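Local structure of NADH:ubiquinone oxidoreductase, Na translocating, F subunit (Porphyromonas gingivalis, 2R6H) at residues E13-K18 and E26-L31; S21-E26 and G67-M72; R87-A92 and G126-Y131; L103-A108 and Y131-K136. The protein binds flavin-adenine dinucleotide in a beta-barrel domain joined to a Rossmann-like nucleotide-binding domain, in the manner of ferredoxin-reductase-type flavoproteins. All coordinates share one frame; numbering follows the deposited sequence.

Contact 1 (E13-K18 and E26-L31)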
# COMPACT_ATOMS: atom_id res chain seq x y z
N GLU A 13 6.00 18.76 8.33
CA GLU A 13 6.73 19.13 7.14
C GLU A 13 6.95 17.92 6.23
O GLU A 13 7.34 16.83 6.68
CB GLU A 13 8.08 19.75 7.51
CG GLU A 13 8.78 20.40 6.33
CD GLU A 13 10.28 20.25 6.38
OE1 GLU A 13 10.90 20.00 5.32
OE2 GLU A 13 10.84 20.38 7.49
N VAL A 14 6.70 18.11 4.94
CA VAL A 14 6.94 17.07 3.94
C VAL A 14 8.43 16.94 3.64
O VAL A 14 9.05 17.87 3.13
CB VAL A 14 6.18 17.35 2.63
CG1 VAL A 14 6.33 16.19 1.67
CG2 VAL A 14 4.71 17.62 2.92
N LEU A 15 8.99 15.77 3.95
CA LEU A 15 10.38 15.48 3.62
C LEU A 15 10.53 15.05 2.17
O LEU A 15 11.34 15.60 1.43
CB LEU A 15 10.93 14.40 4.55
CG LEU A 15 10.99 14.74 6.04
CD1 LEU A 15 11.58 13.59 6.84
CD2 LEU A 15 11.79 16.02 6.26
N SER A 16 9.74 14.06 1.76
CA SER A 16 9.93 13.41 0.47
C SER A 16 8.59 13.00 -0.14
O SER A 16 7.81 12.27 0.48
CB SER A 16 10.84 12.19 0.62
OG SER A 16 11.18 11.66 -0.65
N ASN A 17 8.33 13.46 -1.35
CA ASN A 17 7.22 12.96 -2.15
C ASN A 17 7.66 12.52 -3.54
O ASN A 17 7.35 13.18 -4.54
CB ASN A 17 6.11 14.00 -2.25
CG ASN A 17 4.74 13.38 -2.44
OD1 ASN A 17 4.43 12.36 -1.84
ND2 ASN A 17 3.92 14.01 -3.27
N LYS A 18 8.39 11.41 -3.61
CA LYS A 18 8.83 10.86 -4.89
C LYS A 18 8.02 9.63 -5.27
O LYS A 18 7.59 8.87 -4.40
CB LYS A 18 10.32 10.52 -4.84
CG LYS A 18 11.23 11.61 -5.38
CD LYS A 18 12.59 11.59 -4.70
CE LYS A 18 13.48 10.50 -5.28
NZ LYS A 18 14.80 10.44 -4.60
N GLU A 26 5.68 7.68 -2.48
CA GLU A 26 6.06 7.47 -1.10
C GLU A 26 6.09 8.83 -0.44
O GLU A 26 7.01 9.61 -0.64
CB GLU A 26 7.40 6.78 -1.00
CG GLU A 26 7.69 6.30 0.38
CD GLU A 26 9.14 5.99 0.59
OE1 GLU A 26 9.98 6.53 -0.17
OE2 GLU A 26 9.45 5.20 1.51
N PHE A 27 5.05 9.10 0.34
CA PHE A 27 4.83 10.41 0.93
C PHE A 27 5.32 10.43 2.37
O PHE A 27 4.75 9.79 3.24
CB PHE A 27 3.34 10.73 0.85
CG PHE A 27 2.96 12.05 1.41
CD1 PHE A 27 3.62 13.21 1.00
CD2 PHE A 27 1.93 12.15 2.33
CE1 PHE A 27 3.27 14.43 1.51
CE2 PHE A 27 1.58 13.37 2.84
CZ PHE A 27 2.25 14.52 2.43
N VAL A 28 6.40 11.17 2.62
CA VAL A 28 7.11 11.10 3.89
C VAL A 28 7.07 12.44 4.64
O VAL A 28 7.62 13.45 4.17
CB VAL A 28 8.58 10.67 3.65
CG1 VAL A 28 9.33 10.61 4.96
CG2 VAL A 28 8.64 9.33 2.93
N VAL A 29 6.44 12.45 5.80
CA VAL A 29 6.27 13.69 6.56
C VAL A 29 6.95 13.61 7.93
O VAL A 29 7.10 12.52 8.48
CB VAL A 29 4.76 14.04 6.74
CG1 VAL A 29 4.10 14.32 5.38
CG2 VAL A 29 4.03 12.91 7.48
N LYS A 30 7.36 14.76 8.47
CA LYS A 30 8.04 14.79 9.76
C LYS A 30 7.26 15.60 10.80
O LYS A 30 6.74 16.67 10.50
CB LYS A 30 9.46 15.37 9.61
CG LYS A 30 10.32 15.29 10.87
CD LYS A 30 11.62 16.10 10.71
CE LYS A 30 11.31 17.59 10.55
NZ LYS A 30 12.50 18.48 10.71
N LEU A 31 7.18 15.09 12.03
CA LEU A 31 6.47 15.81 13.09
C LEU A 31 7.35 16.91 13.65
O LEU A 31 8.57 16.89 13.44
CB LEU A 31 5.99 14.86 14.19
CG LEU A 31 4.59 14.26 13.92
CD1 LEU A 31 4.58 13.49 12.62
CD2 LEU A 31 4.10 13.38 15.05
O HOH W 1 9.68 9.81 -1.37
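Backbone hydrogen bonds carry most of the pairing between residues 13-18 and 26-31, whose strand axes run antiparallel at 148°. Glu13 and Lys30 form a hydrogen-bonded pair: Lys30 N reaches Glu13 O at 2.7 Å and Glu13 N returns a bond to Lys30 O, each donor lying in the carbonyl plane. After the non-hydrogen-bonded pair Val14-Val29 the register slips by one. Leu15 N (2.7 Å) approaches Val28 O nearly along its C=O axis, and Ser16 N (3.3 Å) takes a lone pair of that same oxygen, which is thus gripped twice; the psi of -52° at Leu15 marks the extra residue. Val28 N answers Ser16 O at 2.8 Å.

A single water adds a bridge, hydrogen-bonded to Ser16 OG, accepting from Lys18 N and donating to Glu26 O at 2.8 Å.

Apolar contacts gather on the face of Val14, Phe27 and Val29. Val14 CG1, anti to its backbone N, meets Phe27 CE1 at 3.5 Å, valine and phenylalanine crossing at about a right angle, while Val14 CG2 faces Val29 CG1. Beside the other face Leu15 CB crosses obliquely over Val28 CG1.

Glu13 OE2 and Lys30 NZ, of opposite charge, stay 4.1 Å apart, beyond a salt bridge. The geometry is that of a beta hairpin with a classic bulge, set within the antiparallel sheet of a ferredoxin-reductase-type FAD-binding barrel.

Contact 2 (S21-E26 and G67-M72)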
# COMPACT_ATOMS: atom_id res chain seq x y z
N SER A 21 6.18 3.81 -7.51
CA SER A 21 5.76 3.01 -8.66
C SER A 21 5.08 4.00 -9.57
O SER A 21 5.22 5.20 -9.39
CB SER A 21 4.75 1.97 -8.25
OG SER A 21 3.54 2.62 -7.93
N THR A 22 4.31 3.51 -10.54
CA THR A 22 3.68 4.44 -11.47
C THR A 22 2.56 5.31 -10.85
O THR A 22 2.41 6.47 -11.19
CB THR A 22 3.13 3.75 -12.70
OG1 THR A 22 4.22 3.22 -13.47
CG2 THR A 22 2.38 4.76 -13.55
N PHE A 23 1.81 4.73 -9.93
CA PHE A 23 0.71 5.45 -9.33
C PHE A 23 0.76 5.51 -7.80
O PHE A 23 -0.22 5.87 -7.13
CB PHE A 23 -0.59 4.85 -9.82
CG PHE A 23 -0.77 4.96 -11.28
CD1 PHE A 23 -0.70 6.19 -11.91
CD2 PHE A 23 -1.01 3.83 -12.04
CE1 PHE A 23 -0.87 6.29 -13.29
CE2 PHE A 23 -1.18 3.92 -13.41
CZ PHE A 23 -1.11 5.15 -14.03
N ILE A 24 1.91 5.16 -7.22
CA ILE A 24 2.08 5.29 -5.78
C ILE A 24 3.30 6.13 -5.43
O ILE A 24 4.44 5.76 -5.73
CB ILE A 24 2.15 3.93 -5.10
CG1 ILE A 24 1.05 3.04 -5.68
CG2 ILE A 24 1.99 4.10 -3.61
CD1 ILE A 24 1.11 1.63 -5.21
N LYS A 25 3.04 7.29 -4.82
CA LYS A 25 4.11 8.10 -4.26
C LYS A 25 4.40 7.66 -2.84
O LYS A 25 3.49 7.28 -2.09
CB LYS A 25 3.74 9.58 -4.28
CG LYS A 25 4.20 10.28 -5.52
CD LYS A 25 3.49 11.59 -5.72
CE LYS A 25 4.01 12.28 -6.97
NZ LYS A 25 5.50 12.39 -6.93
N GLU A 26 5.68 7.68 -2.48
CA GLU A 26 6.06 7.47 -1.10
C GLU A 26 6.09 8.83 -0.44
O GLU A 26 7.01 9.61 -0.64
CB GLU A 26 7.40 6.78 -1.00
CG GLU A 26 7.69 6.30 0.38
CD GLU A 26 9.14 5.99 0.59
OE1 GLU A 26 9.98 6.53 -0.17
OE2 GLU A 26 9.45 5.20 1.51
N GLY A 67 5.90 7.12 -18.30
CA GLY A 67 5.44 6.43 -19.50
C GLY A 67 3.95 6.13 -19.61
O GLY A 67 3.35 6.38 -20.65
N ASP A 68 3.35 5.60 -18.55
CA ASP A 68 1.93 5.29 -18.58
C ASP A 68 1.05 6.54 -18.54
O ASP A 68 -0.05 6.56 -19.10
CB ASP A 68 1.56 4.36 -17.43
CG ASP A 68 1.90 2.90 -17.73
OD1 ASP A 68 2.65 2.65 -18.72
OD2 ASP A 68 1.42 2.02 -16.98
N TRP A 69 1.54 7.57 -17.86
CA TRP A 69 0.87 8.87 -17.78
C TRP A 69 0.80 9.51 -19.15
O TRP A 69 -0.16 10.20 -19.44
CB TRP A 69 1.63 9.82 -16.87
CG TRP A 69 1.68 9.38 -15.47
CD1 TRP A 69 2.30 8.28 -14.97
CD2 TRP A 69 1.09 10.04 -14.34
NE1 TRP A 69 2.13 8.20 -13.62
CE2 TRP A 69 1.39 9.29 -13.21
CE3 TRP A 69 0.33 11.21 -14.20
CZ2 TRP A 69 0.96 9.64 -11.94
CZ3 TRP A 69 -0.09 11.56 -12.94
CH2 TRP A 69 0.22 10.77 -11.82
N ASP A 70 1.81 9.29 -19.98
CA ASP A 70 1.77 9.80 -21.35
C ASP A 70 0.72 9.02 -22.12
O ASP A 70 -0.10 9.60 -22.83
CB ASP A 70 3.14 9.65 -22.04
CG ASP A 70 4.27 10.40 -21.32
OD1 ASP A 70 5.45 9.94 -21.40
OD2 ASP A 70 3.98 11.44 -20.68
N LYS A 71 0.74 7.70 -21.98
CA LYS A 71 -0.19 6.85 -22.69
C LYS A 71 -1.62 7.22 -22.39
O LYS A 71 -2.40 7.46 -23.31
CB LYS A 71 0.05 5.39 -22.33
CG LYS A 71 1.31 4.83 -22.93
CD LYS A 71 1.54 3.38 -22.52
CE LYS A 71 2.70 2.75 -23.28
NZ LYS A 71 2.51 1.28 -23.42
N MSE A 72 -1.98 7.27 -21.11
CA MSE A 72 -3.36 7.52 -20.73
C MSE A 72 -3.77 8.99 -20.75
O MSE A 72 -4.92 9.32 -20.47
CB MSE A 72 -3.62 6.93 -19.36
CG MSE A 72 -3.29 5.47 -19.25
SE MSE A 72 -3.86 4.73 -17.52
CE MSE A 72 -2.76 3.08 -17.52
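Phe23 and Trp69 share the same first torsion, CG anti to the carbonyl carbon (chi1 -62° and -64°), and this sends the two rings toward each other tip to tip. Thr22 holds CG2 anti to its backbone N, so the methyl lies 3.4 Å above the centre of the Phe23 ring and 3.4 Å from Trp69 NE1.

One hydrogen bond crosses the contact, from Trp69 NE1 to Thr22 O at 3.0 Å. The oxygen lies in the indole plane, at the ring edge, but the N-H arrives from above the carbonyl plane and misses the lone pairs. Phe23 CE1 sits over one indole face, offset toward the rim, 3.6 Å from Trp69 NE1; the phenyl and pyrrole planes are inclined at 42°. Asp68 CB touches Thr22 CG2 at 4.0 Å, and the CE methyl of selenomethionine Met72 comes to the Phe23 edge.

Outside the two segments, Thr22 OG1 is hydrogen-bonded to Glu199, and the Trp69 ring meets that of Trp75. Helix 66-71 is thus joined to the turn before strand 24-30 by one directional bond, which would favour this rotation of the indole, and by nonpolar packing without any charge pair.

Contact 3 (R87-A92 and G126-Y131). With FAD (flavin-adenine dinucleotide), chain H.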
# COMPACT_ATOMS: atom_id res chain seq x y z
N ARG A 87 -8.87 12.55 5.18
CA ARG A 87 -8.73 11.27 4.50
C ARG A 87 -7.76 10.33 5.19
O ARG A 87 -6.79 10.77 5.81
CB ARG A 87 -8.32 11.47 3.04
CG ARG A 87 -8.65 10.28 2.18
CD ARG A 87 -10.15 10.04 2.10
NE ARG A 87 -10.76 10.75 0.98
CZ ARG A 87 -11.57 11.81 1.09
NH1 ARG A 87 -12.06 12.39 0.00
NH2 ARG A 87 -11.88 12.29 2.29
N ALA A 88 -8.02 9.03 5.05
CA ALA A 88 -7.26 8.01 5.76
C ALA A 88 -6.04 7.48 4.98
O ALA A 88 -6.16 7.09 3.81
CB ALA A 88 -8.18 6.86 6.15
N TYR A 89 -4.88 7.46 5.63
CA TYR A 89 -3.71 6.79 5.07
C TYR A 89 -2.97 5.97 6.12
O TYR A 89 -2.75 6.44 7.24
CB TYR A 89 -2.81 7.78 4.32
CG TYR A 89 -3.53 8.39 3.14
CD1 TYR A 89 -3.66 7.69 1.95
CD2 TYR A 89 -4.14 9.63 3.23
CE1 TYR A 89 -4.36 8.22 0.88
CE2 TYR A 89 -4.83 10.18 2.17
CZ TYR A 89 -4.95 9.47 0.99
OH TYR A 89 -5.65 10.00 -0.07
N SER A 90 -2.62 4.73 5.75
CA SER A 90 -2.00 3.78 6.66
C SER A 90 -0.52 4.07 6.84
O SER A 90 0.15 4.42 5.87
CB SER A 90 -2.14 2.36 6.10
OG SER A 90 -3.46 1.88 6.24
N MSE A 91 0.01 3.94 8.06
CA MSE A 91 1.45 4.07 8.30
C MSE A 91 2.22 2.90 7.73
O MSE A 91 1.87 1.74 7.95
CB MSE A 91 1.79 4.16 9.78
CG MSE A 91 1.85 5.56 10.34
SE MSE A 91 0.08 6.23 10.78
CE MSE A 91 -0.35 5.01 12.24
N ALA A 92 3.31 3.20 7.05
CA ALA A 92 4.05 2.21 6.31
C ALA A 92 5.43 1.94 6.92
O ALA A 92 6.14 1.01 6.50
CB ALA A 92 4.19 2.65 4.87
N GLY A 126 -9.63 11.82 -7.58
CA GLY A 126 -9.70 11.80 -6.13
C GLY A 126 -9.22 13.08 -5.48
O GLY A 126 -8.05 13.43 -5.61
N ILE A 127 -10.11 13.77 -4.77
CA ILE A 127 -9.77 15.09 -4.25
C ILE A 127 -8.63 15.04 -3.24
O ILE A 127 -7.92 16.02 -3.05
CB ILE A 127 -11.00 15.86 -3.65
CG1 ILE A 127 -11.31 15.37 -2.25
CG2 ILE A 127 -12.23 15.75 -4.54
CD1 ILE A 127 -10.68 16.23 -1.20
N SER A 128 -8.45 13.91 -2.59
CA SER A 128 -7.38 13.80 -1.61
C SER A 128 -6.07 13.36 -2.24
O SER A 128 -5.06 14.07 -2.19
CB SER A 128 -7.78 12.84 -0.50
OG SER A 128 -6.66 12.57 0.33
N SER A 129 -6.07 12.18 -2.83
CA SER A 129 -4.86 11.70 -3.48
C SER A 129 -4.29 12.78 -4.42
O SER A 129 -3.07 12.97 -4.46
CB SER A 129 -5.13 10.40 -4.22
OG SER A 129 -6.02 10.62 -5.30
N SER A 130 -5.16 13.50 -5.13
CA SER A 130 -4.71 14.51 -6.09
C SER A 130 -3.98 15.65 -5.41
O SER A 130 -3.07 16.22 -6.00
CB SER A 130 -5.87 15.07 -6.93
OG SER A 130 -6.49 14.06 -7.70
N TYR A 131 -4.37 15.99 -4.18
CA TYR A 131 -3.72 17.08 -3.46
C TYR A 131 -2.38 16.60 -2.97
O TYR A 131 -1.37 17.28 -3.16
CB TYR A 131 -4.57 17.61 -2.29
CG TYR A 131 -3.87 18.65 -1.43
CD1 TYR A 131 -3.65 19.95 -1.89
CD2 TYR A 131 -3.43 18.34 -0.15
CE1 TYR A 131 -3.01 20.90 -1.10
CE2 TYR A 131 -2.79 19.29 0.65
CZ TYR A 131 -2.59 20.57 0.18
OH TYR A 131 -1.95 21.49 0.97
PA FAD H . -12.02 10.40 -3.85
O1A FAD H . -12.52 9.82 -2.53
O2A FAD H . -12.46 11.84 -4.11
O5B FAD H . -12.47 9.46 -5.09
C5B FAD H . -11.98 8.13 -5.21
C4B FAD H . -12.15 7.63 -6.64
O4B FAD H . -13.52 7.64 -6.99
C3B FAD H . -11.42 8.50 -7.64
O3B FAD H . -10.66 7.66 -8.49
C2B FAD H . -12.49 9.18 -8.45
O2B FAD H . -12.11 9.26 -9.81
C1B FAD H . -13.69 8.26 -8.26
N9A FAD H . -15.01 8.92 -8.40
C8A FAD H . -15.46 10.08 -7.79
N7A FAD H . -16.73 10.32 -8.19
C5A FAD H . -17.12 9.33 -9.04
C6A FAD H . -18.31 9.07 -9.74
N6A FAD H . -19.32 9.94 -9.70
N1A FAD H . -18.41 7.95 -10.55
C2A FAD H . -17.33 7.08 -10.67
N3A FAD H . -16.16 7.33 -9.98
C4A FAD H . -16.05 8.44 -9.18
N1 FAD H . -5.16 4.77 0.36
C2 FAD H . -3.82 4.79 0.07
O2 FAD H . -3.48 5.13 -1.05
N3 FAD H . -2.89 4.42 1.04
C4 FAD H . -3.30 4.03 2.31
O4 FAD H . -2.51 3.70 3.22
C4X FAD H . -4.65 4.02 2.59
N5 FAD H . -5.06 3.64 3.85
C5X FAD H . -6.41 3.61 4.13
C6 FAD H . -6.82 3.21 5.39
C7 FAD H . -8.17 3.18 5.72
C7M FAD H . -8.57 2.74 7.11
C8 FAD H . -9.11 3.54 4.76
C8M FAD H . -10.57 3.51 5.08
C9 FAD H . -8.70 3.94 3.49
C9A FAD H . -7.35 3.98 3.16
N10 FAD H . -6.93 4.36 1.90
C10 FAD H . -5.58 4.38 1.62
C1' FAD H . -7.86 4.96 0.89
C2' FAD H . -7.80 6.47 1.02
O2' FAD H . -8.25 6.83 2.31
C3' FAD H . -8.67 7.18 -0.02
O3' FAD H . -9.91 6.55 -0.17
C4' FAD H . -7.92 7.25 -1.33
O4' FAD H . -6.85 8.13 -1.14
C5' FAD H . -8.80 7.81 -2.44
O5' FAD H . -9.49 8.93 -1.93
P FAD H . -9.44 10.33 -2.71
O1P FAD H . -9.93 11.45 -1.81
O2P FAD H . -8.04 10.58 -3.23
O3P FAD H . -10.43 10.14 -3.94
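The FAD site is built here from two elements: the Arg-Ala-Tyr-Ser sequence of strand 85-90, matching the flavin-binding Arg-x-Tyr-Ser motif of ferredoxin-reductase-type proteins, and the opening of helix 127-132, whose amides meet the diphosphate. The direct link between them is the hydrogen bond of Tyr89 OH with Ser128 OG (2.8 Å), Ser128 OG lying at the ring edge near its plane. The same Tyr89 OH is hydrogen-bonded to FAD O4' at 2.5 Å, with its proton unassigned, so the phenol spans helix and ribityl chain.

Arg87 CB passes 3.4 Å from Ser128 OG. Beyond it the chain bends at chi2 (64°) and chi3 (91°), folding the guanidinium so that Ser128 CB lies over one face while NE and NH1 both donate to FAD O1P, whose position is less certain. Ser129 N reaches FAD O2P at 2.6 Å, helped by Ser129 OG, which also accepts from Ala108 N; Ile127 N binds FAD O2A at 3.1 Å. Further along the strand, Ala88 O accepts from FAD O2' (2.6 Å) and Ser90 N donates to FAD O4 (2.7 Å). Positive charge and converging amides would be expected to stabilise the phosphates.

Strand 85-90 pairs with strand 44-49, on whose Ile49 Ile127 and Ser128 also rest, and Tyr89 leans against Leu103 and Val105 of strand 100-106.

Contact 4 (L103-A108 and Y131-K136). With FAD (flavin-adenine dinucleotide), chain H.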
# COMPACT_ATOMS: atom_id res chain seq x y z
N LEU A 103 4.06 7.36 4.26
CA LEU A 103 2.82 6.85 3.67
C LEU A 103 2.99 6.37 2.21
O LEU A 103 3.97 6.70 1.54
CB LEU A 103 1.71 7.90 3.80
CG LEU A 103 1.48 8.48 5.20
CD1 LEU A 103 0.36 9.50 5.19
CD2 LEU A 103 1.14 7.40 6.18
N ASN A 104 2.04 5.55 1.75
CA ASN A 104 2.00 5.15 0.35
C ASN A 104 0.69 5.60 -0.25
O ASN A 104 -0.36 5.09 0.12
CB ASN A 104 2.06 3.63 0.22
CG ASN A 104 3.38 3.08 0.63
OD1 ASN A 104 4.31 3.82 0.93
ND2 ASN A 104 3.47 1.76 0.65
N VAL A 105 0.73 6.53 -1.19
CA VAL A 105 -0.49 7.07 -1.74
C VAL A 105 -0.72 6.73 -3.20
O VAL A 105 0.08 7.11 -4.05
CB VAL A 105 -0.50 8.57 -1.61
CG1 VAL A 105 -1.82 9.12 -2.05
CG2 VAL A 105 -0.25 8.94 -0.18
N ARG A 106 -1.81 6.01 -3.47
CA ARG A 106 -2.25 5.72 -4.83
C ARG A 106 -3.06 6.91 -5.35
O ARG A 106 -4.07 7.29 -4.76
CB ARG A 106 -3.13 4.46 -4.82
CG ARG A 106 -3.81 4.08 -6.14
CD ARG A 106 -2.83 3.42 -7.09
NE ARG A 106 -3.43 2.53 -8.08
CZ ARG A 106 -3.82 2.91 -9.30
NH1 ARG A 106 -3.70 4.19 -9.67
NH2 ARG A 106 -4.34 2.02 -10.15
N ILE A 107 -2.60 7.51 -6.44
CA ILE A 107 -3.35 8.60 -7.07
C ILE A 107 -4.66 8.08 -7.68
O ILE A 107 -4.65 7.23 -8.59
CB ILE A 107 -2.52 9.30 -8.14
CG1 ILE A 107 -3.29 10.48 -8.70
CG2 ILE A 107 -2.18 8.34 -9.25
CD1 ILE A 107 -3.32 11.64 -7.80
N ALA A 108 -5.79 8.57 -7.19
CA ALA A 108 -7.07 8.03 -7.60
C ALA A 108 -7.52 8.66 -8.91
O ALA A 108 -8.36 9.57 -8.90
CB ALA A 108 -8.10 8.25 -6.54
N TYR A 131 -4.37 15.99 -4.18
CA TYR A 131 -3.72 17.08 -3.46
C TYR A 131 -2.38 16.60 -2.97
O TYR A 131 -1.37 17.28 -3.16
CB TYR A 131 -4.57 17.61 -2.29
CG TYR A 131 -3.87 18.65 -1.43
CD1 TYR A 131 -3.65 19.95 -1.89
CD2 TYR A 131 -3.43 18.34 -0.15
CE1 TYR A 131 -3.01 20.90 -1.10
CE2 TYR A 131 -2.79 19.29 0.65
CZ TYR A 131 -2.59 20.57 0.18
OH TYR A 131 -1.95 21.49 0.97
N ILE A 132 -2.36 15.43 -2.34
CA ILE A 132 -1.10 14.89 -1.83
C ILE A 132 -0.07 14.81 -2.95
O ILE A 132 1.08 15.22 -2.76
CB ILE A 132 -1.29 13.52 -1.19
CG1 ILE A 132 -2.08 13.67 0.11
CG2 ILE A 132 0.05 12.89 -0.93
CD1 ILE A 132 -2.78 12.41 0.57
N PHE A 133 -0.48 14.32 -4.10
CA PHE A 133 0.44 14.21 -5.23
C PHE A 133 1.04 15.54 -5.66
O PHE A 133 2.07 15.57 -6.33
CB PHE A 133 -0.24 13.55 -6.42
CG PHE A 133 0.11 12.11 -6.56
CD1 PHE A 133 -0.26 11.19 -5.59
CD2 PHE A 133 0.82 11.67 -7.65
CE1 PHE A 133 0.07 9.87 -5.71
CE2 PHE A 133 1.15 10.33 -7.78
CZ PHE A 133 0.78 9.44 -6.80
N SER A 134 0.42 16.65 -5.28
CA SER A 134 0.95 17.93 -5.69
C SER A 134 1.98 18.42 -4.68
O SER A 134 2.65 19.42 -4.92
CB SER A 134 -0.16 18.94 -5.81
OG SER A 134 -0.60 19.28 -4.51
N LEU A 135 2.12 17.71 -3.56
CA LEU A 135 2.95 18.18 -2.46
C LEU A 135 4.44 17.99 -2.66
O LEU A 135 4.90 17.03 -3.28
CB LEU A 135 2.55 17.51 -1.16
CG LEU A 135 1.17 17.89 -0.66
CD1 LEU A 135 0.97 17.24 0.69
CD2 LEU A 135 1.02 19.40 -0.58
N LYS A 136 5.21 18.90 -2.08
CA LYS A 136 6.62 18.97 -2.39
C LYS A 136 7.40 19.17 -1.10
O LYS A 136 6.85 19.67 -0.13
CB LYS A 136 6.85 20.14 -3.34
CG LYS A 136 7.51 19.75 -4.66
CD LYS A 136 7.28 20.84 -5.70
CE LYS A 136 8.53 21.09 -6.54
NZ LYS A 136 8.60 22.51 -7.06
PA FAD H . -12.02 10.40 -3.85
O1A FAD H . -12.52 9.82 -2.53
O2A FAD H . -12.46 11.84 -4.11
O5B FAD H . -12.47 9.46 -5.09
C5B FAD H . -11.98 8.13 -5.21
C4B FAD H . -12.15 7.63 -6.64
O4B FAD H . -13.52 7.64 -6.99
C3B FAD H . -11.42 8.50 -7.64
O3B FAD H . -10.66 7.66 -8.49
C2B FAD H . -12.49 9.18 -8.45
O2B FAD H . -12.11 9.26 -9.81
C1B FAD H . -13.69 8.26 -8.26
N9A FAD H . -15.01 8.92 -8.40
C8A FAD H . -15.46 10.08 -7.79
N7A FAD H . -16.73 10.32 -8.19
C5A FAD H . -17.12 9.33 -9.04
C6A FAD H . -18.31 9.07 -9.74
N6A FAD H . -19.32 9.94 -9.70
N1A FAD H . -18.41 7.95 -10.55
C2A FAD H . -17.33 7.08 -10.67
N3A FAD H . -16.16 7.33 -9.98
C4A FAD H . -16.05 8.44 -9.18
N1 FAD H . -5.16 4.77 0.36
C2 FAD H . -3.82 4.79 0.07
O2 FAD H . -3.48 5.13 -1.05
N3 FAD H . -2.89 4.42 1.04
C4 FAD H . -3.30 4.03 2.31
O4 FAD H . -2.51 3.70 3.22
C4X FAD H . -4.65 4.02 2.59
N5 FAD H . -5.06 3.64 3.85
C5X FAD H . -6.41 3.61 4.13
C6 FAD H . -6.82 3.21 5.39
C7 FAD H . -8.17 3.18 5.72
C7M FAD H . -8.57 2.74 7.11
C8 FAD H . -9.11 3.54 4.76
C8M FAD H . -10.57 3.51 5.08
C9 FAD H . -8.70 3.94 3.49
C9A FAD H . -7.35 3.98 3.16
N10 FAD H . -6.93 4.36 1.90
C10 FAD H . -5.58 4.38 1.62
C1' FAD H . -7.86 4.96 0.89
C2' FAD H . -7.80 6.47 1.02
O2' FAD H . -8.25 6.83 2.31
C3' FAD H . -8.67 7.18 -0.02
O3' FAD H . -9.91 6.55 -0.17
C4' FAD H . -7.92 7.25 -1.33
O4' FAD H . -6.85 8.13 -1.14
C5' FAD H . -8.80 7.81 -2.44
O5' FAD H . -9.49 8.93 -1.93
P FAD H . -9.44 10.33 -2.71
O1P FAD H . -9.93 11.45 -1.81
O2P FAD H . -8.04 10.58 -3.23
O3P FAD H . -10.43 10.14 -3.94
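Tyr131 O is the best-held polar atom of the two segments, gripped by two donors from one residue: Ser134 N at 2.8 Å and Ser134 OG, which lies in the carbonyl plane on a lone pair. Just beyond, Leu135 N bonds back to Ile132 O at 2.8 Å and closes a type I turn. These bonds fix the backbone that carries Ile132 and Phe133.

Across the contact no hydrogen bond forms. Ile107, its CG1 anti to the backbone N (chi1 -176°), lays CB over one face of the Phe133 ring, 3.6 Å from the centroid and 15° off the normal, a CH-pi contact; Ile107 CD1 extends it to Phe133 CG at 3.7 Å. The ring edge is turned to the strand, with Val105 O in the ring plane 3.2 Å from Phe133 CE1. Val105 CG2 crosses Ile132 CG2 obliquely at 4.0 Å.

Two backbone groups of the strand go to FAD. FAD N3 donates to Asn104 O at 2.8 Å, and Arg106 N donates to FAD O2 at 3.1 Å, a nearly straight bond (173°). Leu103 and Val105 bond to strand 24-30, and Ile107 to Phe23 just ahead of it. The chemistry thus divides by side: the carbonyl of Asn104 and the N-H of Arg106, on this outermost strand, read the flavin's pyrimidine edge much as a neighbouring strand would, while Val105 and Ile107 offer buried hydrocarbon to Ile132 and Phe133.

The four contacts fall into two pairs, each sharing one element. Contacts 1 and 2 both use strand 24-30 and overlap at Glu26, their centres 19 Å apart; contacts 3 and 4 both use helix 127-132 and overlap at Tyr131, with centres only 6 Å apart, and both touch FAD. Strand 100-106 of contact 4 lies beside strand 24-30, so Phe27 O bonds to Leu103 N and Phe23 O to Ile107 N. Along the chain contacts 1 and 2 cross each other, then 3 and 4 do the same. All four reach the six-stranded antiparallel sheet, in which the hairpin of contact 1 continues through strand 100-106 to the flavin.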